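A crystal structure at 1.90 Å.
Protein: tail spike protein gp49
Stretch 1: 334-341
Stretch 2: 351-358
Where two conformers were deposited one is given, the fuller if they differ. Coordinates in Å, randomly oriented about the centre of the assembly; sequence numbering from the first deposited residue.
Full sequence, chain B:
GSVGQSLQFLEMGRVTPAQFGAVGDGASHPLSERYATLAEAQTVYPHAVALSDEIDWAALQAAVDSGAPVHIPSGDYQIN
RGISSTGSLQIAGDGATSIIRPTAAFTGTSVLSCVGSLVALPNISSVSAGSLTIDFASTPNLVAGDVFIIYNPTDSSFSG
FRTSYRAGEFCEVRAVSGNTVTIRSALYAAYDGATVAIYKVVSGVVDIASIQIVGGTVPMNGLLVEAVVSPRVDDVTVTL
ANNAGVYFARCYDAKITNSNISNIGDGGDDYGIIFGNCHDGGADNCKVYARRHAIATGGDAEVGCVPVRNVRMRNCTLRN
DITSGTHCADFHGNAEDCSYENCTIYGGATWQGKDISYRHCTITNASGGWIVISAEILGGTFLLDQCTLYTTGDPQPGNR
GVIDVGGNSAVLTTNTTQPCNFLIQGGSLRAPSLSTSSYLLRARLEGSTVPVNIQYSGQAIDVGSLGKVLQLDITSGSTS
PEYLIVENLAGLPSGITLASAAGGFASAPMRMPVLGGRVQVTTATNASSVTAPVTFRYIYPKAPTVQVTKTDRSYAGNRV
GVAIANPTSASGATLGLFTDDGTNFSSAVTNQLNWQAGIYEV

Stretch 1, residues 334-341: NAEDCSYE
Stretch 2, residues 351-358: WQGKDISY

The two stretches are neighbouring rungs of a parallel beta arrangement, joined in register by backbone hydrogen bonds around a shared corner and burying 522 Å² between them. Residues pair at an offset of eighteen, from Ala335 with Gly353 to Tyr340 with Tyr358; CA–CA distances run from 4.7 Å (Glu336 CA to Lys354 CA) to 5.3 Å (Cys338 CA to Ile356 CA), and the axes of strands 338-341 and 356-358 diverge by only 2°.

Lys354 N donates to Ala335 O (3.0 Å) and Asp337 N to Lys354 O (3.1 Å), both from residues within the corner. There, Asp337 (phi/psi 66/52) and Asp355 (57/67) share left-handed backbone angles, so both chains bend together; Asp355 O receives weak bonds from Asp337 N (2.9 Å, 122°) and Cys338 N (3.4 Å). Beyond it, Ser357 N donates to Cys338 O (3.3 Å) and Tyr340 N to Ser357 O (3.2 Å). Water 3 donates to Cys338 O (3.1 Å) and Asp355 O (3.0 Å) and lies 2.7 Å from Ser357 OG.

Gly353 (85/-121) suits its place because a CB would lie 2.3 Å from Ala335 O and jam against the preceding carbonyl.

Glu336 (chi1 t, chi2 t) and the all-t Lys354 extend from the same sheet face, forming a long salt bridge, OE2 of Glu336 to NZ of Lys354 at 3.7 Å. Asp355 OD2 is 4.1 Å from Glu336 OE2; water 1 bridges these like charges, donating to Glu336 OE2 (2.9 Å) and Asp355 OD2 (2.6 Å).

Cys338, Ile356 and the tyrosines occupy one face, all with chi1 m. Ile356 CD1 (chi2 m) packs 4.0 Å from Ala335 CB and 4.1 Å from Cys338 CB. Matching chi2 values of 79° and 81° keep the Tyr340 and Tyr358 planes within 3°, but slid apart: centroids are separated by 5.3 Å, with Tyr340 CD1 3.3 Å from Tyr358 CE2. On the other face, Ser339 (chi1 p) donates from OG to Glu341 OE2 (2.6 Å).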

# COMPACT_ATOMS: atom_id res chain seq x y z
N ASN B 334 -9.83 -3.91 -22.51
CA ASN B 334 -10.35 -5.20 -22.08
C ASN B 334 -9.85 -5.65 -20.70
O ASN B 334 -9.76 -6.85 -20.43
CB ASN B 334 -10.08 -6.30 -23.13
CG ASN B 334 -8.60 -6.66 -23.22
OD1 ASN B 334 -7.73 -5.82 -22.99
ND2 ASN B 334 -8.31 -7.92 -23.56
N ALA B 335 -9.49 -4.69 -19.84
CA ALA B 335 -9.02 -4.99 -18.50
C ALA B 335 -10.18 -4.86 -17.53
O ALA B 335 -10.99 -3.96 -17.68
CB ALA B 335 -7.88 -4.02 -18.08
N GLU B 336 -10.28 -5.75 -16.55
CA GLU B 336 -11.24 -5.57 -15.45
C GLU B 336 -10.60 -5.97 -14.13
O GLU B 336 -10.01 -7.05 -14.06
CB GLU B 336 -12.51 -6.39 -15.67
CG GLU B 336 -13.39 -6.50 -14.43
CD GLU B 336 -14.76 -7.12 -14.69
OE1 GLU B 336 -14.93 -7.86 -15.67
OE2 GLU B 336 -15.67 -6.86 -13.88
N ASP B 337 -10.71 -5.13 -13.10
CA ASP B 337 -10.27 -5.54 -11.77
C ASP B 337 -8.76 -5.74 -11.81
O ASP B 337 -8.24 -6.78 -11.44
CB ASP B 337 -10.97 -6.84 -11.31
CG ASP B 337 -10.70 -7.16 -9.84
OD1 ASP B 337 -10.36 -6.24 -9.06
OD2 ASP B 337 -10.84 -8.34 -9.45
N CYS B 338 -8.05 -4.73 -12.29
CA CYS B 338 -6.58 -4.78 -12.29
C CYS B 338 -6.06 -3.51 -11.64
O CYS B 338 -6.79 -2.53 -11.51
CB CYS B 338 -6.07 -4.83 -13.72
SG CYS B 338 -6.41 -6.36 -14.62
N SER B 339 -4.77 -3.49 -11.26
CA SER B 339 -4.23 -2.31 -10.59
C SER B 339 -2.72 -2.19 -10.69
O SER B 339 -2.02 -3.20 -10.95
CB SER B 339 -4.63 -2.28 -9.09
OG SER B 339 -4.22 -3.47 -8.40
N TYR B 340 -2.24 -0.96 -10.52
CA TYR B 340 -0.83 -0.67 -10.19
C TYR B 340 -0.82 -0.23 -8.71
O TYR B 340 -1.66 0.57 -8.29
CB TYR B 340 -0.24 0.46 -11.07
CG TYR B 340 0.01 0.06 -12.52
CD1 TYR B 340 -1.01 0.01 -13.44
CD2 TYR B 340 1.30 -0.24 -12.96
CE1 TYR B 340 -0.78 -0.37 -14.78
CE2 TYR B 340 1.54 -0.61 -14.30
CZ TYR B 340 0.49 -0.67 -15.19
OH TYR B 340 0.70 -1.05 -16.49
N GLU B 341 0.13 -0.73 -7.93
CA GLU B 341 0.20 -0.41 -6.51
C GLU B 341 1.68 -0.24 -6.14
O GLU B 341 2.52 -1.04 -6.57
CB GLU B 341 -0.39 -1.58 -5.70
CG GLU B 341 -1.88 -1.78 -6.07
CD GLU B 341 -2.53 -3.04 -5.53
OE1 GLU B 341 -1.85 -3.85 -4.86
OE2 GLU B 341 -3.75 -3.23 -5.82
N TRP B 351 -6.60 5.03 -17.26
CA TRP B 351 -7.79 4.30 -16.86
C TRP B 351 -8.47 3.84 -18.15
O TRP B 351 -8.85 4.68 -18.96
CB TRP B 351 -8.75 5.28 -16.19
CG TRP B 351 -8.57 5.57 -14.73
CD1 TRP B 351 -8.05 4.74 -13.75
CD2 TRP B 351 -8.95 6.78 -14.08
NE1 TRP B 351 -8.11 5.38 -12.52
CE2 TRP B 351 -8.69 6.62 -12.69
CE3 TRP B 351 -9.53 7.97 -14.53
CZ2 TRP B 351 -8.96 7.61 -11.76
CZ3 TRP B 351 -9.81 8.96 -13.59
CH2 TRP B 351 -9.52 8.77 -12.23
N GLN B 352 -8.65 2.53 -18.31
CA GLN B 352 -9.36 1.97 -19.45
C GLN B 352 -10.07 0.70 -18.94
O GLN B 352 -9.63 0.09 -17.96
CB GLN B 352 -8.37 1.58 -20.57
CG GLN B 352 -7.46 2.71 -20.98
CD GLN B 352 -6.71 2.46 -22.28
OE1 GLN B 352 -7.16 1.69 -23.13
NE2 GLN B 352 -5.56 3.14 -22.46
N GLY B 353 -11.12 0.26 -19.62
CA GLY B 353 -11.75 -1.00 -19.26
C GLY B 353 -12.76 -0.84 -18.14
O GLY B 353 -13.70 -0.07 -18.28
N LYS B 354 -12.57 -1.54 -17.03
CA LYS B 354 -13.56 -1.54 -15.94
C LYS B 354 -12.90 -1.87 -14.62
O LYS B 354 -12.12 -2.82 -14.56
CB LYS B 354 -14.65 -2.59 -16.21
CG LYS B 354 -15.64 -2.82 -15.02
CD LYS B 354 -16.84 -3.72 -15.43
CE LYS B 354 -17.70 -4.15 -14.23
NZ LYS B 354 -18.80 -5.08 -14.70
N ASP B 355 -13.22 -1.13 -13.56
CA ASP B 355 -12.72 -1.42 -12.22
C ASP B 355 -11.18 -1.44 -12.17
O ASP B 355 -10.56 -2.49 -11.95
CB ASP B 355 -13.31 -2.73 -11.66
CG ASP B 355 -14.83 -2.64 -11.47
OD1 ASP B 355 -15.36 -1.51 -11.47
OD2 ASP B 355 -15.48 -3.69 -11.32
N ILE B 356 -10.59 -0.27 -12.37
CA ILE B 356 -9.13 -0.12 -12.40
C ILE B 356 -8.67 0.84 -11.29
O ILE B 356 -9.29 1.87 -11.07
CB ILE B 356 -8.71 0.47 -13.73
CG1 ILE B 356 -9.17 -0.42 -14.90
CG2 ILE B 356 -7.20 0.79 -13.75
CD1 ILE B 356 -8.72 -1.87 -14.85
N SER B 357 -7.57 0.52 -10.59
CA SER B 357 -7.12 1.40 -9.51
C SER B 357 -5.62 1.62 -9.60
O SER B 357 -4.88 0.72 -10.06
CB SER B 357 -7.47 0.80 -8.14
OG SER B 357 -8.80 0.27 -8.13
N TYR B 358 -5.18 2.81 -9.18
CA TYR B 358 -3.78 3.10 -8.87
C TYR B 358 -3.74 3.40 -7.38
O TYR B 358 -4.51 4.24 -6.91
CB TYR B 358 -3.29 4.31 -9.69
CG TYR B 358 -3.17 3.97 -11.14
CD1 TYR B 358 -4.28 3.98 -11.96
CD2 TYR B 358 -1.94 3.58 -11.68
CE1 TYR B 358 -4.18 3.62 -13.32
CE2 TYR B 358 -1.83 3.20 -13.01
CZ TYR B 358 -2.96 3.23 -13.83
OH TYR B 358 -2.88 2.85 -15.16
O HOH W 1 -14.55 -6.16 -11.29
O HOH W 2 -17.74 -8.07 -16.07
O HOH W 3 -9.01 -2.11 -9.37